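Local coordinates for protein lysine cyclodeaminase (Streptomyces pristinaespiralis, PDB 5YU3) that probably converts L-lysine to L-pipecolic acid with release of ammonia, as a lyase of the ornithine cyclodeaminase family that uses bound NAD, at residues T75-G80 / L116-R121. Sequence-based numbering, arbitrary orientation.
With PRO (proline), chain G; NAD (nicotinamide-adenine-dinucleotide), chain F.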
ATOM      1  N   THR A  75      -7.258  -1.580   6.900  1.00 17.63           N
ATOM      2  CA  THR A  75      -6.889  -2.776   6.157  1.00 18.92           C
ATOM      3  C   THR A  75      -6.167  -2.359   4.889  1.00 17.38           C
ATOM      4  O   THR A  75      -6.577  -1.404   4.229  1.00 17.25           O
ATOM      5  CB  THR A  75      -8.132  -3.605   5.799  1.00 17.63           C
ATOM      6  OG1 THR A  75      -8.770  -4.033   7.005  1.00 20.77           O
ATOM      7  CG2 THR A  75      -7.751  -4.825   4.963  1.00 20.10           C
ATOM      8  N   LEU A  76      -5.086  -3.056   4.551  1.00 15.98           N
ATOM      9  CA  LEU A  76      -4.435  -2.855   3.259  1.00 17.82           C
ATOM     10  C   LEU A  76      -4.215  -4.201   2.590  1.00 17.43           C
ATOM     11  O   LEU A  76      -3.500  -5.053   3.128  1.00 17.70           O
ATOM     12  CB  LEU A  76      -3.097  -2.113   3.405  1.00 17.04           C
ATOM     13  CG  LEU A  76      -2.452  -1.694   2.068  1.00 21.24           C
ATOM     14  CD1 LEU A  76      -3.159  -0.488   1.445  1.00 19.95           C
ATOM     15  CD2 LEU A  76      -0.963  -1.412   2.213  1.00 24.67           C
ATOM     16  N   LYS A  77      -4.790  -4.393   1.404  1.00 16.84           N
ATOM     17  CA  LYS A  77      -4.424  -5.547   0.603  1.00 17.60           C
ATOM     18  C   LYS A  77      -3.453  -5.122  -0.486  1.00 17.59           C
ATOM     19  O   LYS A  77      -3.667  -4.112  -1.173  1.00 19.19           O
ATOM     20  CB  LYS A  77      -5.633  -6.256  -0.013  1.00 18.20           C
ATOM     21  CG  LYS A  77      -5.175  -7.492  -0.810  1.00 17.17           C
ATOM     22  CD  LYS A  77      -6.315  -8.446  -1.173  1.00 19.38           C
ATOM     23  CE  LYS A  77      -6.921  -8.083  -2.523  1.00 20.14           C
ATOM     24  NZ  LYS A  77      -8.124  -8.905  -2.811  1.00 18.94           N
ATOM     25  N   THR A  78      -2.368  -5.878  -0.610  1.00 14.71           N
ATOM     26  CA  THR A  78      -1.401  -5.729  -1.682  1.00 17.48           C
ATOM     27  C   THR A  78      -1.517  -6.976  -2.540  1.00 20.68           C
ATOM     28  O   THR A  78      -1.457  -8.095  -2.017  1.00 18.83           O
ATOM     29  CB  THR A  78       0.021  -5.578  -1.134  1.00 17.71           C
ATOM     30  OG1 THR A  78       0.231  -6.550  -0.099  1.00 21.18           O
ATOM     31  CG2 THR A  78       0.226  -4.186  -0.549  1.00 18.49           C
ATOM     32  N   VAL A  79      -1.715  -6.796  -3.839  1.00 18.46           N
ATOM     33  CA  VAL A  79      -2.070  -7.941  -4.668  1.00 17.04           C
ATOM     34  C   VAL A  79      -1.574  -7.716  -6.088  1.00 19.56           C
ATOM     35  O   VAL A  79      -1.748  -6.635  -6.663  1.00 18.25           O
ATOM     36  CB  VAL A  79      -3.590  -8.197  -4.623  1.00 17.14           C
ATOM     37  CG1 VAL A  79      -4.371  -6.922  -4.989  1.00 19.27           C
ATOM     38  CG2 VAL A  79      -3.957  -9.357  -5.539  1.00 19.00           C
ATOM     39  N   GLY A  80      -0.947  -8.744  -6.652  1.00 16.07           N
ATOM     40  CA  GLY A  80      -0.515  -8.711  -8.034  1.00 16.25           C
ATOM     41  C   GLY A  80      -1.445  -9.499  -8.940  1.00 18.03           C
ATOM     42  O   GLY A  80      -2.048 -10.490  -8.533  1.00 16.12           O
ATOM     43  N   LEU A 116      -6.140 -17.119  -0.945  1.00 16.76           N
ATOM     44  CA  LEU A 116      -7.412 -17.787  -0.664  1.00 17.23           C
ATOM     45  C   LEU A 116      -8.510 -16.772  -0.359  1.00 18.88           C
ATOM     46  O   LEU A 116      -9.616 -16.862  -0.901  1.00 15.37           O
ATOM     47  CB  LEU A 116      -7.258 -18.774   0.497  1.00 16.95           C
ATOM     48  CG  LEU A 116      -8.545 -19.491   0.929  1.00 20.21           C
ATOM     49  CD1 LEU A 116      -9.132 -20.291  -0.224  1.00 20.92           C
ATOM     50  CD2 LEU A 116      -8.286 -20.390   2.160  1.00 21.89           C
ATOM     51  N   LEU A 117      -8.222 -15.814   0.527  1.00 15.69           N
ATOM     52  CA  LEU A 117      -9.191 -14.782   0.889  1.00 16.29           C
ATOM     53  C   LEU A 117      -9.749 -14.062  -0.342  1.00 16.18           C
ATOM     54  O   LEU A 117     -10.956 -13.797  -0.414  1.00 13.79           O
ATOM     55  CB  LEU A 117      -8.530 -13.784   1.855  1.00 17.04           C
ATOM     56  CG  LEU A 117      -9.285 -12.562   2.381  1.00 18.71           C
ATOM     57  CD1 LEU A 117      -8.718 -12.137   3.736  1.00 18.62           C
ATOM     58  CD2 LEU A 117      -9.204 -11.381   1.408  1.00 18.21           C
ATOM     59  N   THR A 118      -8.886 -13.708  -1.297  1.00 14.91           N
ATOM     60  CA  THR A 118      -9.359 -13.001  -2.492  1.00 15.78           C
ATOM     61  C   THR A 118     -10.333 -13.878  -3.274  1.00 17.32           C
ATOM     62  O   THR A 118     -11.416 -13.430  -3.676  1.00 16.12           O
ATOM     63  CB  THR A 118      -8.182 -12.579  -3.388  1.00 17.87           C
ATOM     64  OG1 THR A 118      -7.387 -11.585  -2.716  1.00 15.92           O
ATOM     65  CG2 THR A 118      -8.686 -11.976  -4.722  1.00 16.08           C
ATOM     66  N   ALA A 119      -9.974 -15.149  -3.463  1.00 15.07           N
ATOM     67  CA  ALA A 119     -10.850 -16.061  -4.196  1.00 16.68           C
ATOM     68  C   ALA A 119     -12.181 -16.232  -3.476  1.00 17.27           C
ATOM     69  O   ALA A 119     -13.238 -16.273  -4.115  1.00 16.24           O
ATOM     70  CB  ALA A 119     -10.154 -17.413  -4.392  1.00 16.18           C
ATOM     71  N   LEU A 120     -12.151 -16.320  -2.139  1.00 13.24           N
ATOM     72  CA  LEU A 120     -13.377 -16.491  -1.371  1.00 13.37           C
ATOM     73  C   LEU A 120     -14.293 -15.280  -1.503  1.00 15.33           C
ATOM     74  O   LEU A 120     -15.489 -15.429  -1.780  1.00 15.21           O
ATOM     75  CB  LEU A 120     -13.050 -16.742   0.105  1.00 12.89           C
ATOM     76  CG  LEU A 120     -12.350 -18.078   0.369  1.00 14.58           C
ATOM     77  CD1 LEU A 120     -11.978 -18.211   1.856  1.00 16.19           C
ATOM     78  CD2 LEU A 120     -13.212 -19.254  -0.071  1.00 20.08           C
ATOM     79  N   ARG A 121     -13.769 -14.069  -1.258  1.00 15.15           N
ATOM     80  CA  ARG A 121     -14.682 -12.926  -1.242  1.00 14.65           C
ATOM     81  C   ARG A 121     -15.134 -12.541  -2.649  1.00 15.04           C
ATOM     82  O   ARG A 121     -16.182 -11.894  -2.797  1.00 14.28           O
ATOM     83  CB  ARG A 121     -14.059 -11.725  -0.492  1.00 17.72           C
ATOM     84  CG  ARG A 121     -12.712 -11.187  -0.987  1.00 17.58           C
ATOM     85  CD  ARG A 121     -12.857 -10.424  -2.309  1.00 17.41           C
ATOM     86  NE  ARG A 121     -11.989  -9.259  -2.410  1.00 17.25           N
ATOM     87  CZ  ARG A 121     -11.692  -8.643  -3.553  1.00 18.27           C
ATOM     88  NH1 ARG A 121     -12.161  -9.108  -4.719  1.00 15.81           N
ATOM     89  NH2 ARG A 121     -10.909  -7.563  -3.534  1.00 17.73           N
TER
HETATM   90  N   PRO G 403      -8.772  -6.995  -8.735  1.00 27.81           N
HETATM   91  CA  PRO G 403      -8.208  -7.989  -7.676  1.00 32.93           C
HETATM   92  C   PRO G 403      -8.763  -7.649  -6.265  1.00 24.76           C
HETATM   93  O   PRO G 403      -8.111  -8.168  -5.340  1.00 24.80           O
HETATM   94  CB  PRO G 403      -6.942  -7.837  -7.779  1.00 27.65           C
HETATM   95  CG  PRO G 403      -6.724  -7.598  -9.362  1.00 30.30           C
HETATM   96  CD  PRO G 403      -7.888  -7.336  -9.866  1.00 26.46           C
HETATM   97  OXT PRO G 403      -9.815  -6.948  -6.048  1.00 20.56           O
HETATM   98  PA  NAD F 402      -6.219 -17.272 -13.790  1.00 17.23           P
HETATM   99  O1A NAD F 402      -4.963 -16.993 -14.555  1.00 14.49           O
HETATM  100  O2A NAD F 402      -6.224 -18.333 -12.707  1.00 17.31           O
HETATM  101  O5B NAD F 402      -7.354 -17.721 -14.839  1.00 16.86           O
HETATM  102  C5B NAD F 402      -7.670 -16.880 -15.954  1.00 15.14           C
HETATM  103  C4B NAD F 402      -8.096 -17.807 -17.084  1.00 18.06           C
HETATM  104  O4B NAD F 402      -8.593 -17.025 -18.172  1.00 17.93           O
HETATM  105  C3B NAD F 402      -6.912 -18.603 -17.641  1.00 16.62           C
HETATM  106  O3B NAD F 402      -7.163 -20.020 -17.512  1.00 19.53           O
HETATM  107  C2B NAD F 402      -6.842 -18.183 -19.100  1.00 17.75           C
HETATM  108  O2B NAD F 402      -6.477 -19.235 -19.990  1.00 20.57           O
HETATM  109  C1B NAD F 402      -8.263 -17.738 -19.359  1.00 18.05           C
HETATM  110  N9A NAD F 402      -8.476 -16.842 -20.516  1.00 17.83           N
HETATM  111  C8A NAD F 402      -7.673 -15.858 -20.981  1.00 19.93           C
HETATM  112  N7A NAD F 402      -8.251 -15.246 -22.064  1.00 17.46           N
HETATM  113  C5A NAD F 402      -9.442 -15.854 -22.277  1.00 17.36           C
HETATM  114  C6A NAD F 402     -10.559 -15.732 -23.233  1.00 17.08           C
HETATM  115  N6A NAD F 402     -10.537 -14.798 -24.213  1.00 19.49           N
HETATM  116  N1A NAD F 402     -11.612 -16.565 -23.077  1.00 18.69           N
HETATM  117  C2A NAD F 402     -11.679 -17.506 -22.116  1.00 19.09           C
HETATM  118  N3A NAD F 402     -10.694 -17.687 -21.221  1.00 17.27           N
HETATM  119  C4A NAD F 402      -9.582 -16.901 -21.254  1.00 18.51           C
HETATM  120  O3  NAD F 402      -6.710 -15.859 -13.155  1.00 15.95           O
HETATM  121  PN  NAD F 402      -7.889 -15.626 -12.099  1.00 15.48           P
HETATM  122  O1N NAD F 402      -8.991 -16.621 -12.380  1.00 15.26           O
HETATM  123  O2N NAD F 402      -7.270 -15.543 -10.721  1.00 14.77           O
HETATM  124  O5D NAD F 402      -8.380 -14.135 -12.467  1.00 15.95           O
HETATM  125  C5D NAD F 402      -9.172 -13.906 -13.635  1.00 17.58           C
HETATM  126  C4D NAD F 402      -9.567 -12.431 -13.681  1.00 13.84           C
HETATM  127  O4D NAD F 402     -10.293 -12.084 -12.502  1.00 15.61           O
HETATM  128  C3D NAD F 402      -8.354 -11.516 -13.706  1.00 17.91           C
HETATM  129  O3D NAD F 402      -8.650 -10.382 -14.551  1.00 17.09           O
HETATM  130  C2D NAD F 402      -8.257 -11.029 -12.277  1.00 15.50           C
HETATM  131  O2D NAD F 402      -7.519  -9.807 -12.147  1.00 16.79           O
HETATM  132  C1D NAD F 402      -9.730 -10.891 -11.952  1.00 16.39           C
HETATM  133  N1N NAD F 402     -10.049 -10.808 -10.532  1.00 15.63           N
HETATM  134  C2N NAD F 402     -11.102 -10.062 -10.174  1.00 16.08           C
HETATM  135  C3N NAD F 402     -11.466  -9.931  -8.841  1.00 16.30           C
HETATM  136  C7N NAD F 402     -12.658  -9.102  -8.497  1.00 16.72           C
HETATM  137  O7N NAD F 402     -12.866  -8.780  -7.345  1.00 15.43           O
HETATM  138  N7N NAD F 402     -13.507  -8.768  -9.484  1.00 14.79           N
HETATM  139  C4N NAD F 402     -10.749 -10.618  -7.856  1.00 17.82           C
HETATM  140  C5N NAD F 402      -9.678 -11.409  -8.266  1.00 15.91           C
HETATM  141  C6N NAD F 402      -9.345 -11.501  -9.619  1.00 16.73           C
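Lys-77 reaches from its strand to Thr-118 on the helix, and its NZ donates a hydrogen bond of 2.8 Å to Thr-118 OG1. Traced outward, CB points toward the helix and CG leaves it anti to the backbone N (chi1 -178°), which carries the chain away from the strand. CD is the first atom to arrive, 3.7 Å from Thr-118 OG1, and a bend about the CG-CD bond (chi3 90°) turns CE toward the proline carboxylate. CE then packs against both Thr-118 OG1 and the proline carboxylate. At the tip, NZ gives a second hydrogen bond, 2.6 Å to O of the bound proline, and a salt bridge to Asp-308. Thr-118 OG1 is also hydrogen-bonded to Gly-114 O, one turn earlier, while its CG2 lies 3.7 Å from C5N of the nicotinamide ring.

Arg-121 holds the other carboxylate oxygen: its NH2 bonds to proline OXT at 2.8 Å with an N-H...O angle of 154°. OXT and NAD O7N both lie at the guanidinium edge, although the NH1 bond to O7N is weak. NZ of Lys-77 sits over one face of that guanidinium, 3.2 Å from Arg-121 NH2; the two cations are gathered round the carboxylate, and Asp-308, which also pairs with Arg-121 NE, probably offsets their charge. A methionine in place of Lys-77 would probably leave proline O without its bond from NZ, Asp-308 with one fewer cationic partner, and Thr-118 OG1 without this donor.

Strand 73-81 thus faces the start of helix 115-133 across the carboxylate end of the proline pocket. Strands 60-69 and 94-102 flank it in the mixed sheet, Met-65 and Val-98 touching Lys-77 from them, and helix 305-321 supplies Asp-308.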